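PDB 6FZZ: virulent strain associated lipoprotein from Borreliella spielmanii A14S, which is an outer surface lipoprotein of the PFam54 family that probably binds glutathione, as its Borrelia burgdorferi relative does, and may aid colonization of the mammalian host. Local coordinates for residues A[146-149]-A[150-154]; A[198-201]-A[202-206]; A[120-123]-A[124-128]; A[17-20]-A[21-25]; A[156-159]-A[160-163]. All coordinates share one frame; numbering follows the deposited sequence.

Contact 1 of 5, residues A[146-149]-A[150-154]; sequences NLFE and KLLST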
loop_
_atom_site.group_PDB
_atom_site.type_symbol
_atom_site.label_atom_id
_atom_site.label_comp_id
_atom_site.label_asym_id
_atom_site.label_seq_id
_atom_site.Cartn_x
_atom_site.Cartn_y
_atom_site.Cartn_z
ATOM N N ASN A 146 -12.742 -14.090 4.745
ATOM C CA ASN A 146 -11.673 -14.056 5.700
ATOM C C ASN A 146 -10.322 -13.695 5.018
ATOM O O ASN A 146 -9.557 -12.957 5.606
ATOM C CB ASN A 146 -11.531 -15.410 6.380
ATOM C CG ASN A 146 -12.728 -15.756 7.283
ATOM O OD1 ASN A 146 -13.452 -14.884 7.788
ATOM N ND2 ASN A 146 -12.929 -17.041 7.488
ATOM N N LEU A 147 -10.038 -14.238 3.834
ATOM C CA LEU A 147 -8.773 -13.920 3.107
ATOM C C LEU A 147 -8.710 -12.422 2.738
ATOM O O LEU A 147 -7.727 -11.731 2.967
ATOM C CB LEU A 147 -8.620 -14.792 1.889
ATOM C CG LEU A 147 -8.354 -16.289 2.142
ATOM C CD1 LEU A 147 -8.484 -17.042 0.850
ATOM C CD2 LEU A 147 -6.971 -16.538 2.680
ATOM N N PHE A 148 -9.824 -11.897 2.262
ATOM C CA PHE A 148 -9.870 -10.505 1.808
ATOM C C PHE A 148 -9.723 -9.536 2.949
ATOM O O PHE A 148 -8.991 -8.520 2.877
ATOM C CB PHE A 148 -11.174 -10.244 1.048
ATOM C CG PHE A 148 -11.145 -8.976 0.278
ATOM C CD1 PHE A 148 -10.090 -8.705 -0.610
ATOM C CD2 PHE A 148 -12.136 -8.039 0.414
ATOM C CE1 PHE A 148 -10.044 -7.544 -1.339
ATOM C CE2 PHE A 148 -12.121 -6.897 -0.347
ATOM C CZ PHE A 148 -11.067 -6.624 -1.195
ATOM N N GLU A 149 -10.387 -9.852 4.054
ATOM C CA GLU A 149 -10.226 -9.091 5.264
ATOM C C GLU A 149 -8.838 -9.110 5.808
ATOM O O GLU A 149 -8.308 -8.057 6.232
ATOM C CB GLU A 149 -11.215 -9.544 6.367
ATOM C CG GLU A 149 -12.617 -9.223 6.035
ATOM C CD GLU A 149 -13.592 -9.605 7.163
ATOM O OE1 GLU A 149 -13.219 -10.359 8.055
ATOM O OE2 GLU A 149 -14.756 -9.188 7.139
ATOM N N LYS A 150 -8.256 -10.289 5.844
ATOM C CA LYS A 150 -6.849 -10.411 6.240
ATOM C C LYS A 150 -5.951 -9.587 5.288
ATOM O O LYS A 150 -5.050 -8.833 5.756
ATOM C CB LYS A 150 -6.402 -11.872 6.236
ATOM C CG LYS A 150 -6.938 -12.676 7.425
ATOM C CD LYS A 150 -6.195 -13.997 7.603
ATOM C CE LYS A 150 -6.690 -15.056 6.626
ATOM N NZ LYS A 150 -6.031 -16.411 6.746
ATOM N N LEU A 151 -6.203 -9.692 3.969
ATOM C CA LEU A 151 -5.412 -8.878 2.987
ATOM C C LEU A 151 -5.513 -7.380 3.266
ATOM O O LEU A 151 -4.480 -6.699 3.365
ATOM C CB LEU A 151 -5.863 -9.189 1.542
ATOM C CG LEU A 151 -5.175 -8.455 0.394
ATOM C CD1 LEU A 151 -3.678 -8.764 0.444
ATOM C CD2 LEU A 151 -5.811 -8.945 -0.889
ATOM N N LEU A 152 -6.734 -6.865 3.521
ATOM C CA LEU A 152 -6.943 -5.471 3.835
ATOM C C LEU A 152 -6.255 -5.076 5.147
ATOM O O LEU A 152 -5.673 -3.979 5.267
ATOM C CB LEU A 152 -8.453 -5.112 3.847
ATOM C CG LEU A 152 -9.238 -5.244 2.538
ATOM C CD1 LEU A 152 -10.716 -4.913 2.724
ATOM C CD2 LEU A 152 -8.637 -4.360 1.437
ATOM N N SER A 153 -6.270 -5.971 6.152
ATOM C CA SER A 153 -5.533 -5.689 7.400
ATOM C C SER A 153 -4.036 -5.516 7.218
ATOM O O SER A 153 -3.456 -4.770 7.980
ATOM C CB SER A 153 -5.699 -6.834 8.458
ATOM O OG SER A 153 -7.063 -7.071 8.550
ATOM N N THR A 154 -3.411 -6.248 6.294
ATOM C CA THR A 154 -1.940 -6.085 6.079
ATOM C C THR A 154 -1.660 -4.660 5.745
ATOM O O THR A 154 -0.733 -4.050 6.268
ATOM C CB THR A 154 -1.328 -7.058 5.042
ATOM O OG1 THR A 154 -1.825 -6.802 3.693
ATOM C CG2 THR A 154 -1.641 -8.541 5.486
#
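Two turns of the long helix 138-170, in the all-helical bundle that forms the C-terminal part of this PFam54 lipoprotein, bring Phe148 against Leu152 and Glu149 against Ser153, a worked case of i to i+4 pairing. CD1 of Leu152 lies over one face of the Phe148 ring, 3.9 Å from CE2. Phe148 holds CG opposite its backbone N (chi1 -166°), which swings the ring forward along the helix to meet that methyl. On the more polar side, Glu149 O is gripped twice by one residue: Ser153 N approaches it at 2.9 Å and Ser153 OG at 2.8 Å, from opposite faces of the carbonyl plane. The hydroxyl is thus tied back to the helix it stands on. The carboxylate of Glu149 turns instead to Lys145, its salt-bridge partner. Phe148 also packs on Leu126 of helix 105-126 and on Leu25, Ile26 and Ala29 of helix 15-41, while Leu147 and Leu151 lean on helix 180-209, placing this stretch among three neighbouring helices.

Contact 2 of 5, residues A[198-201]-A[202-206]; sequences QEES and EKLKS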
loop_
_atom_site.group_PDB
_atom_site.type_symbol
_atom_site.label_atom_id
_atom_site.label_comp_id
_atom_site.label_asym_id
_atom_site.label_seq_id
_atom_site.Cartn_x
_atom_site.Cartn_y
_atom_site.Cartn_z
ATOM N N GLN A 198 4.296 -7.779 3.423
ATOM C CA GLN A 198 4.279 -7.847 1.989
ATOM C C GLN A 198 4.234 -9.300 1.510
ATOM O O GLN A 198 3.471 -9.656 0.607
ATOM C CB GLN A 198 5.490 -7.180 1.365
ATOM C CG GLN A 198 5.559 -7.400 -0.148
ATOM C CD GLN A 198 6.570 -8.450 -0.556
ATOM O OE1 GLN A 198 7.682 -8.465 -0.036
ATOM N NE2 GLN A 198 6.177 -9.363 -1.430
ATOM N N GLU A 199 5.101 -10.135 2.090
ATOM C CA GLU A 199 5.037 -11.564 1.830
ATOM C C GLU A 199 3.700 -12.227 2.164
ATOM O O GLU A 199 3.225 -13.110 1.427
ATOM C CB GLU A 199 6.192 -12.264 2.535
ATOM C CG GLU A 199 7.511 -11.918 1.869
ATOM C CD GLU A 199 8.746 -12.484 2.580
ATOM O OE1 GLU A 199 8.607 -13.297 3.477
ATOM O OE2 GLU A 199 9.845 -12.092 2.222
ATOM N N GLU A 200 3.159 -11.841 3.289
ATOM C CA GLU A 200 1.828 -12.248 3.688
ATOM C C GLU A 200 0.748 -11.853 2.643
ATOM O O GLU A 200 -0.091 -12.679 2.271
ATOM C CB GLU A 200 1.563 -11.672 5.054
ATOM C CG GLU A 200 0.254 -12.077 5.676
ATOM C CD GLU A 200 0.106 -11.550 7.105
ATOM O OE1 GLU A 200 1.145 -11.242 7.776
ATOM O OE2 GLU A 200 -1.072 -11.508 7.522
ATOM N N SER A 201 0.833 -10.644 2.094
ATOM C CA SER A 201 -0.106 -10.189 1.083
ATOM C C SER A 201 -0.035 -10.976 -0.200
ATOM O O SER A 201 -1.056 -11.249 -0.837
ATOM C CB SER A 201 0.072 -8.665 0.848
ATOM O OG SER A 201 1.284 -8.398 0.174
ATOM N N GLU A 202 1.184 -11.389 -0.586
ATOM C CA GLU A 202 1.398 -12.249 -1.744
ATOM C C GLU A 202 0.635 -13.572 -1.642
ATOM O O GLU A 202 -0.022 -13.971 -2.584
ATOM C CB GLU A 202 2.909 -12.512 -1.941
ATOM C CG GLU A 202 3.256 -13.465 -3.032
ATOM C CD GLU A 202 2.850 -12.980 -4.405
ATOM O OE1 GLU A 202 2.952 -11.786 -4.685
ATOM O OE2 GLU A 202 2.375 -13.807 -5.204
ATOM N N LYS A 203 0.758 -14.246 -0.506
ATOM C CA LYS A 203 0.052 -15.508 -0.254
ATOM C C LYS A 203 -1.494 -15.328 -0.172
ATOM O O LYS A 203 -2.251 -16.152 -0.699
ATOM C CB LYS A 203 0.596 -16.086 1.052
ATOM C CG LYS A 203 0.062 -17.447 1.492
ATOM C CD LYS A 203 -0.950 -17.352 2.583
ATOM C CE LYS A 203 -1.220 -18.705 3.265
ATOM N NZ LYS A 203 -1.634 -19.743 2.282
ATOM N N LEU A 204 -1.956 -14.316 0.536
ATOM C CA LEU A 204 -3.405 -14.013 0.614
ATOM C C LEU A 204 -3.963 -13.731 -0.744
ATOM O O LEU A 204 -5.033 -14.238 -1.113
ATOM C CB LEU A 204 -3.664 -12.792 1.531
ATOM C CG LEU A 204 -3.278 -13.018 2.991
ATOM C CD1 LEU A 204 -3.349 -11.738 3.759
ATOM C CD2 LEU A 204 -4.120 -14.114 3.651
ATOM N N LYS A 205 -3.267 -12.867 -1.489
ATOM C CA LYS A 205 -3.623 -12.680 -2.903
ATOM C C LYS A 205 -3.690 -14.010 -3.679
ATOM O O LYS A 205 -4.714 -14.324 -4.371
ATOM C CB LYS A 205 -2.650 -11.711 -3.589
ATOM C CG LYS A 205 -2.791 -11.591 -5.120
ATOM C CD LYS A 205 -1.667 -10.868 -5.872
ATOM C CE LYS A 205 -0.368 -11.678 -5.916
ATOM N NZ LYS A 205 0.769 -10.960 -6.461
ATOM N N SER A 206 -2.601 -14.794 -3.635
ATOM C CA SER A 206 -2.563 -16.067 -4.396
ATOM C C SER A 206 -3.720 -16.990 -3.891
ATOM O O SER A 206 -4.422 -17.627 -4.662
ATOM C CB SER A 206 -1.193 -16.780 -4.222
ATOM O OG SER A 206 -0.211 -15.865 -4.711
HETATM O O HOH W 1 4.200 -9.847 -3.756
#
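Four backbone bonds join Gln198-Ser201 to Glu202-Ser206, the shortest from Lys205 N to Ser201 O at 2.8 Å; that from Lys203 N to Glu199 O is weak. Serine hydroxyls add to this ladder. Ser201 OG sits between its own backbone N and carbonyl carbon (chi1 71°), from where it reaches back to Gln198 O at 2.6 Å, on the same face of that carbonyl as Glu202 N. Ser206 OG returns to Glu202 O at 2.9 Å, but from the face opposite to Ser206 N. The segment belongs to helix 180-209, largely a predicted coiled coil, and the Ser201 hydroxyl also meets Asn118 of helix 105-126. Of the charged links, Lys205 NZ bridges Glu202 OE1 at 2.9 Å, from the syn side and 30° out of the carboxylate plane; it also bonds to Asn118 and to a tetraethylene glycol probably left from the crystallisation liquor. A water accepts from Gln198 NE2 at 3.1 Å and donates to the same OE1, a link so short (2.5 Å) that its details are doubtful; Gln198 OE1 is hydrogen-bonded to Lys195. Apolar contact is slight: Glu200 CG runs beside Leu204, 4.1 Å from CD1.

Contact 3 of 5, residues A[120-123]-A[124-128]; sequences DYTI and IHLYP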
loop_
_atom_site.group_PDB
_atom_site.type_symbol
_atom_site.label_atom_id
_atom_site.label_comp_id
_atom_site.label_asym_id
_atom_site.label_seq_id
_atom_site.Cartn_x
_atom_site.Cartn_y
_atom_site.Cartn_z
ATOM N N ASP A 120 -4.446 -3.990 -4.729
ATOM C CA ASP A 120 -5.039 -3.391 -5.962
ATOM C C ASP A 120 -5.416 -4.465 -6.972
ATOM O O ASP A 120 -6.519 -4.455 -7.532
ATOM C CB ASP A 120 -4.021 -2.462 -6.590
ATOM C CG ASP A 120 -4.649 -1.591 -7.682
ATOM O OD1 ASP A 120 -5.479 -0.729 -7.364
ATOM O OD2 ASP A 120 -4.422 -1.883 -8.833
ATOM N N TYR A 121 -4.498 -5.409 -7.210
ATOM C CA TYR A 121 -4.719 -6.509 -8.129
ATOM C C TYR A 121 -5.863 -7.375 -7.689
ATOM O O TYR A 121 -6.686 -7.793 -8.490
ATOM C CB TYR A 121 -3.440 -7.353 -8.303
ATOM C CG TYR A 121 -3.533 -8.363 -9.415
ATOM C CD1 TYR A 121 -3.181 -8.033 -10.706
ATOM C CD2 TYR A 121 -3.962 -9.647 -9.167
ATOM C CE1 TYR A 121 -3.251 -8.969 -11.756
ATOM C CE2 TYR A 121 -4.083 -10.604 -10.185
ATOM C CZ TYR A 121 -3.702 -10.276 -11.492
ATOM O OH TYR A 121 -3.781 -11.249 -12.522
ATOM N N THR A 122 -5.920 -7.665 -6.392
ATOM C CA THR A 122 -7.005 -8.439 -5.892
ATOM C C THR A 122 -8.352 -7.695 -6.086
ATOM O O THR A 122 -9.333 -8.332 -6.437
ATOM C CB THR A 122 -6.773 -8.820 -4.402
ATOM O OG1 THR A 122 -5.507 -9.509 -4.295
ATOM C CG2 THR A 122 -7.859 -9.754 -3.907
ATOM N N ILE A 123 -8.377 -6.377 -5.872
ATOM C CA ILE A 123 -9.622 -5.650 -6.008
ATOM C C ILE A 123 -10.108 -5.661 -7.472
ATOM O O ILE A 123 -11.273 -6.026 -7.709
ATOM C CB ILE A 123 -9.538 -4.225 -5.454
ATOM C CG1 ILE A 123 -9.294 -4.284 -3.969
ATOM C CG2 ILE A 123 -10.838 -3.512 -5.769
ATOM C CD1 ILE A 123 -8.768 -2.972 -3.385
ATOM N N ILE A 124 -9.197 -5.404 -8.437
ATOM C CA ILE A 124 -9.608 -5.451 -9.849
ATOM C C ILE A 124 -9.982 -6.838 -10.317
ATOM O O ILE A 124 -10.785 -6.988 -11.229
ATOM C CB ILE A 124 -8.608 -4.780 -10.798
ATOM C CG1 ILE A 124 -7.283 -5.507 -10.847
ATOM C CG2 ILE A 124 -8.333 -3.351 -10.334
ATOM C CD1 ILE A 124 -6.228 -4.673 -11.536
ATOM N N HIS A 125 -9.424 -7.857 -9.671
ATOM C CA HIS A 125 -9.844 -9.187 -9.941
ATOM C C HIS A 125 -11.272 -9.508 -9.494
ATOM O O HIS A 125 -12.042 -10.231 -10.183
ATOM C CB HIS A 125 -8.934 -10.127 -9.206
ATOM C CG HIS A 125 -9.261 -11.531 -9.437
ATOM N ND1 HIS A 125 -9.022 -12.158 -10.646
ATOM C CD2 HIS A 125 -9.791 -12.466 -8.625
ATOM C CE1 HIS A 125 -9.453 -13.400 -10.583
ATOM N NE2 HIS A 125 -9.869 -13.630 -9.355
ATOM N N LEU A 126 -11.611 -9.053 -8.303
ATOM C CA LEU A 126 -12.901 -9.422 -7.712
ATOM C C LEU A 126 -14.080 -8.569 -8.194
ATOM O O LEU A 126 -15.230 -9.077 -8.314
ATOM C CB LEU A 126 -12.787 -9.356 -6.166
ATOM C CG LEU A 126 -11.932 -10.404 -5.455
ATOM C CD1 LEU A 126 -11.865 -10.132 -3.953
ATOM C CD2 LEU A 126 -12.507 -11.790 -5.631
ATOM N N TYR A 127 -13.820 -7.285 -8.398
ATOM C CA TYR A 127 -14.831 -6.298 -8.702
ATOM C C TYR A 127 -15.741 -6.713 -9.894
ATOM O O TYR A 127 -17.004 -6.764 -9.710
ATOM C CB TYR A 127 -14.296 -4.870 -8.726
ATOM C CG TYR A 127 -15.427 -3.859 -8.934
ATOM C CD1 TYR A 127 -16.216 -3.418 -7.861
ATOM C CD2 TYR A 127 -15.750 -3.392 -10.212
ATOM C CE1 TYR A 127 -17.282 -2.527 -8.046
ATOM C CE2 TYR A 127 -16.820 -2.492 -10.414
ATOM C CZ TYR A 127 -17.577 -2.053 -9.323
ATOM O OH TYR A 127 -18.675 -1.236 -9.518
ATOM N N PRO A 128 -15.141 -7.147 -11.012
ATOM C CA PRO A 128 -15.944 -7.516 -12.208
ATOM C C PRO A 128 -16.709 -8.738 -11.993
ATOM O O PRO A 128 -17.644 -9.011 -12.740
ATOM C CB PRO A 128 -14.898 -7.714 -13.315
ATOM C CG PRO A 128 -13.681 -6.986 -12.827
ATOM C CD PRO A 128 -13.694 -7.047 -11.333
#
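Ile124 meets the preceding turn first: its N bonds to Asp120 O at 3.0 Å, and its CG1 lies 3.3 Å from Tyr121 O. That closeness follows from chi1 of 66°, which lodges CG1 between the residue's own N and carbonyl carbon and turns it back over the turn below. His125 donates its N-H to Tyr121 O and rests CB 3.3 Å from Thr122 O, while its ring packs on Leu209 of helix 180-209. Leu126 runs alongside Thr122, pointing the same way, with CD1 4.0 Å from the CG2 methyl; the hydroxyl of Thr122 is turned to Asn118 O instead. The N-H of Leu126 is shared, bonding to Thr122 O and, weakly and with a bent geometry (122°), to Ile123 O. Tyr127 N then takes Ile123 O at 2.9 Å, almost in line with the carbonyl, and its ring engages Lys130 in a cation-pi contact. Tyr127 and Pro128 form a 3-10 segment; Pro128 has no N-H to donate. A change from alpha to 3-10 bonding, announced here by the weak i to i+3 bond, is common in the last turn of a helix, and this one lies near the C-terminal end of helix 105-126 of the bundle.

Contact 4 of 5, residues A[17-20]-A[21-25]; sequences KLLN and DLRNL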
loop_
_atom_site.group_PDB
_atom_site.type_symbol
_atom_site.label_atom_id
_atom_site.label_comp_id
_atom_site.label_asym_id
_atom_site.label_seq_id
_atom_site.Cartn_x
_atom_site.Cartn_y
_atom_site.Cartn_z
ATOM N N LYS A 17 -25.989 -13.469 4.122
ATOM C CA LYS A 17 -25.201 -12.495 4.808
ATOM C C LYS A 17 -23.746 -12.387 4.281
ATOM O O LYS A 17 -23.191 -11.297 4.174
ATOM C CB LYS A 17 -25.192 -12.735 6.339
ATOM C CG LYS A 17 -24.466 -11.583 7.004
ATOM C CD LYS A 17 -24.752 -11.340 8.465
ATOM C CE LYS A 17 -24.229 -9.970 8.868
ATOM N NZ LYS A 17 -22.746 -9.965 8.982
ATOM N N LEU A 18 -23.116 -13.529 3.997
ATOM C CA LEU A 18 -21.771 -13.532 3.432
ATOM C C LEU A 18 -21.704 -12.847 2.085
ATOM O O LEU A 18 -20.717 -12.105 1.759
ATOM C CB LEU A 18 -21.308 -15.009 3.315
ATOM C CG LEU A 18 -20.834 -15.652 4.622
ATOM C CD1 LEU A 18 -20.614 -17.158 4.435
ATOM C CD2 LEU A 18 -19.537 -15.002 5.075
ATOM N N LEU A 19 -22.699 -13.129 1.247
ATOM C CA LEU A 19 -22.746 -12.515 -0.081
ATOM C C LEU A 19 -22.774 -11.004 0.133
ATOM O O LEU A 19 -22.011 -10.272 -0.509
ATOM C CB LEU A 19 -23.915 -13.003 -0.926
ATOM C CG LEU A 19 -23.782 -14.407 -1.530
ATOM C CD1 LEU A 19 -25.123 -14.939 -2.048
ATOM C CD2 LEU A 19 -22.762 -14.415 -2.659
ATOM N N ASN A 20 -23.645 -10.563 1.059
ATOM C CA ASN A 20 -23.805 -9.137 1.306
ATOM C C ASN A 20 -22.520 -8.532 1.859
ATOM O O ASN A 20 -22.103 -7.474 1.419
ATOM C CB ASN A 20 -25.017 -8.879 2.238
ATOM C CG ASN A 20 -26.338 -9.066 1.521
ATOM O OD1 ASN A 20 -26.414 -8.869 0.343
ATOM N ND2 ASN A 20 -27.351 -9.432 2.211
ATOM N N ASP A 21 -21.894 -9.183 2.843
ATOM C CA ASP A 21 -20.741 -8.568 3.500
ATOM C C ASP A 21 -19.546 -8.428 2.475
ATOM O O ASP A 21 -18.741 -7.524 2.461
ATOM C CB ASP A 21 -20.244 -9.490 4.587
ATOM C CG ASP A 21 -21.097 -9.494 5.808
ATOM O OD1 ASP A 21 -21.859 -8.513 6.082
ATOM O OD2 ASP A 21 -20.948 -10.505 6.518
ATOM N N LEU A 22 -19.488 -9.396 1.613
ATOM C CA LEU A 22 -18.416 -9.505 0.650
ATOM C C LEU A 22 -18.607 -8.505 -0.484
ATOM O O LEU A 22 -17.652 -7.808 -0.880
ATOM C CB LEU A 22 -18.411 -10.962 0.235
ATOM C CG LEU A 22 -17.221 -11.704 -0.290
ATOM C CD1 LEU A 22 -15.882 -11.252 0.274
ATOM C CD2 LEU A 22 -17.504 -13.182 -0.062
ATOM N N ARG A 23 -19.850 -8.302 -0.934
ATOM C CA ARG A 23 -20.090 -7.199 -1.853
ATOM C C ARG A 23 -19.806 -5.898 -1.226
ATOM O O ARG A 23 -19.253 -5.024 -1.866
ATOM C CB ARG A 23 -21.533 -7.152 -2.446
ATOM C CG ARG A 23 -21.755 -8.166 -3.507
ATOM C CD ARG A 23 -23.234 -8.263 -3.933
ATOM N NE ARG A 23 -23.098 -9.287 -4.888
ATOM C CZ ARG A 23 -23.687 -10.462 -4.910
ATOM N NH1 ARG A 23 -24.731 -10.776 -4.141
ATOM N NH2 ARG A 23 -23.269 -11.283 -5.851
ATOM N N ASN A 24 -20.201 -5.718 0.013
ATOM C CA ASN A 24 -19.876 -4.477 0.700
ATOM C C ASN A 24 -18.367 -4.228 0.764
ATOM O O ASN A 24 -17.890 -3.113 0.526
ATOM C CB ASN A 24 -20.470 -4.476 2.124
ATOM C CG ASN A 24 -21.892 -3.974 2.113
ATOM O OD1 ASN A 24 -22.134 -2.805 1.792
ATOM N ND2 ASN A 24 -22.834 -4.850 2.349
ATOM N N LEU A 25 -17.620 -5.236 1.156
ATOM C CA LEU A 25 -16.136 -5.088 1.225
ATOM C C LEU A 25 -15.494 -4.718 -0.137
ATOM O O LEU A 25 -14.637 -3.833 -0.238
ATOM C CB LEU A 25 -15.536 -6.405 1.713
ATOM C CG LEU A 25 -15.642 -6.672 3.206
ATOM C CD1 LEU A 25 -15.448 -8.169 3.533
ATOM C CD2 LEU A 25 -14.578 -5.805 3.906
#
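Regular alpha-helical i to i+4 bonds link Lys17-Asn20 to Asp21-Leu25, with Asp21 N on Lys17 O at 2.8 Å and Arg23 N on Leu19 O at 3.0 Å. The same Lys17-Asp21 pair is joined again through its side chains. Lys17 runs out nearly straight and then bends at its last torsion (chi4 -74°), bringing the ammonium group round to the oxygen end of the carboxylate. NZ meets OD2 of Asp21 at 3.1 Å through the syn lone pair, and makes a weaker bond to OD1 at 3.4 Å, so the two oxygens share one cation. Asn24 doubles another backbone link: besides its N, its ND2 reaches Asn20 O at 2.9 Å. This second donor stands well above the carbonyl plane, 54° out of it and on the face away from Asn24 N, and the bond is far from straight (131°). Arg23 stretches back along Leu19, NH1 lying 4.0 Å from CB, but its guanidinium is anchored chiefly by Lys130 O. Leu18 and Leu19 pack on Lys145 and Leu141 of helix 138-170. With Lys17, Asn20, Asp21 and Asn24 forming a polar face against these leucines, the pattern is consistent with an amphipathic helix in the predicted coiled coil.

Contact 5 of 5, residues A[156-159]-A[160-163]; sequences EIIS and KTFK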
loop_
_atom_site.group_PDB
_atom_site.type_symbol
_atom_site.label_atom_id
_atom_site.label_comp_id
_atom_site.label_asym_id
_atom_site.label_seq_id
_atom_site.Cartn_x
_atom_site.Cartn_y
_atom_site.Cartn_z
ATOM N N GLU A 156 -3.541 -2.028 6.387
ATOM C CA GLU A 156 -3.865 -1.201 7.563
ATOM C C GLU A 156 -2.744 -1.195 8.656
ATOM O O GLU A 156 -2.456 -0.161 9.250
ATOM C CB GLU A 156 -5.170 -1.674 8.175
ATOM C CG GLU A 156 -5.441 -1.075 9.532
ATOM C CD GLU A 156 -6.892 -1.140 9.893
ATOM O OE1 GLU A 156 -7.508 -2.228 9.666
ATOM O OE2 GLU A 156 -7.400 -0.109 10.411
ATOM N N ILE A 157 -2.092 -2.338 8.856
ATOM C CA ILE A 157 -0.929 -2.449 9.742
ATOM C C ILE A 157 0.258 -1.566 9.266
ATOM O O ILE A 157 0.827 -0.803 10.058
ATOM C CB ILE A 157 -0.455 -3.915 9.854
ATOM C CG1 ILE A 157 -1.541 -4.771 10.481
ATOM C CG2 ILE A 157 0.811 -4.044 10.708
ATOM C CD1 ILE A 157 -2.243 -4.128 11.655
ATOM N N ILE A 158 0.574 -1.650 7.976
ATOM C CA ILE A 158 1.615 -0.806 7.397
ATOM C C ILE A 158 1.287 0.684 7.462
ATOM O O ILE A 158 2.131 1.467 7.858
ATOM C CB ILE A 158 2.021 -1.283 5.991
ATOM C CG1 ILE A 158 2.766 -2.594 6.130
ATOM C CG2 ILE A 158 2.924 -0.268 5.252
ATOM C CD1 ILE A 158 3.517 -2.757 7.448
ATOM N N SER A 159 0.057 1.042 7.090
ATOM C CA SER A 159 -0.398 2.407 7.191
ATOM C C SER A 159 -0.236 2.913 8.607
ATOM O O SER A 159 0.246 4.054 8.802
ATOM C CB SER A 159 -1.895 2.588 6.689
ATOM O OG SER A 159 -2.352 3.825 7.161
ATOM N N LYS A 160 -0.650 2.127 9.607
ATOM C CA LYS A 160 -0.430 2.583 10.985
ATOM C C LYS A 160 1.037 2.682 11.369
ATOM O O LYS A 160 1.440 3.541 12.180
ATOM C CB LYS A 160 -1.172 1.721 11.992
ATOM C CG LYS A 160 -2.691 1.793 11.829
ATOM C CD LYS A 160 -3.377 1.170 13.033
ATOM C CE LYS A 160 -4.882 1.098 12.834
ATOM N NZ LYS A 160 -5.401 -0.139 13.473
ATOM N N THR A 161 1.838 1.766 10.861
ATOM C CA THR A 161 3.276 1.808 11.152
ATOM C C THR A 161 3.867 3.121 10.643
ATOM O O THR A 161 4.633 3.745 11.340
ATOM C CB THR A 161 3.993 0.571 10.559
ATOM O OG1 THR A 161 3.380 -0.599 11.131
ATOM C CG2 THR A 161 5.518 0.547 10.873
ATOM N N PHE A 162 3.487 3.526 9.441
ATOM C CA PHE A 162 3.997 4.773 8.841
ATOM C C PHE A 162 3.479 6.024 9.570
ATOM O O PHE A 162 4.241 6.997 9.777
ATOM C CB PHE A 162 3.646 4.836 7.402
ATOM C CG PHE A 162 4.385 3.855 6.536
ATOM C CD1 PHE A 162 5.559 3.220 6.957
ATOM C CD2 PHE A 162 3.901 3.597 5.277
ATOM C CE1 PHE A 162 6.253 2.349 6.084
ATOM C CE2 PHE A 162 4.546 2.731 4.421
ATOM C CZ PHE A 162 5.727 2.095 4.828
ATOM N N LYS A 163 2.218 5.989 9.989
ATOM C CA LYS A 163 1.683 7.113 10.816
ATOM C C LYS A 163 2.392 7.258 12.145
ATOM O O LYS A 163 2.766 8.366 12.528
ATOM C CB LYS A 163 0.178 7.008 10.981
ATOM C CG LYS A 163 -0.543 7.109 9.640
ATOM C CD LYS A 163 -0.811 8.553 9.287
ATOM C CE LYS A 163 -1.727 9.204 10.322
ATOM N NZ LYS A 163 -2.422 10.356 9.717
#
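Ile158 places CG2 opposite its backbone N, and Phe162 holds CG beside its own N (chi1 -70°), settings that run the two side chains the same way and slide the methyl over the ring. CG2 of Ile158 stands 3.9 Å from the centroid of the Phe162 ring, 28° off the normal, a CH-pi contact over the face; its nearest ring atom is CE2 at 3.5 Å. This pair lies on the inward side of helix 138-170 in the helical bundle, where the Phe162 ring also meets that of Phe95 at an inclined angle and packs on Ile190 and Ile194 of helix 180-209. Thr161 shows how the hydroxyl of a beta-branched residue is taken up by a helix: its OG1 returns to Ile157 O at 2.8 Å from 39° above the carbonyl plane, and its N binds the same oxygen from the other face at 2.9 Å. On the exposed side, Glu156 and Lys160 lie side by side in a long salt bridge, OE2 to NZ 3.7 Å, with the aliphatic part of Lys160 passing over the turn so that its CG comes 3.2 Å from Glu156 O. Lys163 rests CG 3.3 Å from Ser159 O; its NZ bonds to Asp86 O and forms a salt bridge with Glu91.

How the contacts relate
From the N terminus the order is contact 4, contact 3, contact 1, contact 5 and contact 2, and because each spans only adjoining residues, none closes a long loop and none nests or crosses another. Most of the touches between the contacts run through contact 1. Its Phe148 and Leu152 meet Leu25 of contact 4, its Phe148 and Leu151 meet Thr122 of contact 3, and its Leu151 lies against Leu204 and Ser201 of contact 2. Contact 2 also reaches contact 3, where Lys205 touches Thr122 and Tyr121. Contact 5 continues helix 138-170 beyond contact 1, its centre about 25 Å from that of contact 4. Helices 15-41, 105-126 and 180-209 are thereby gathered around helix 138-170.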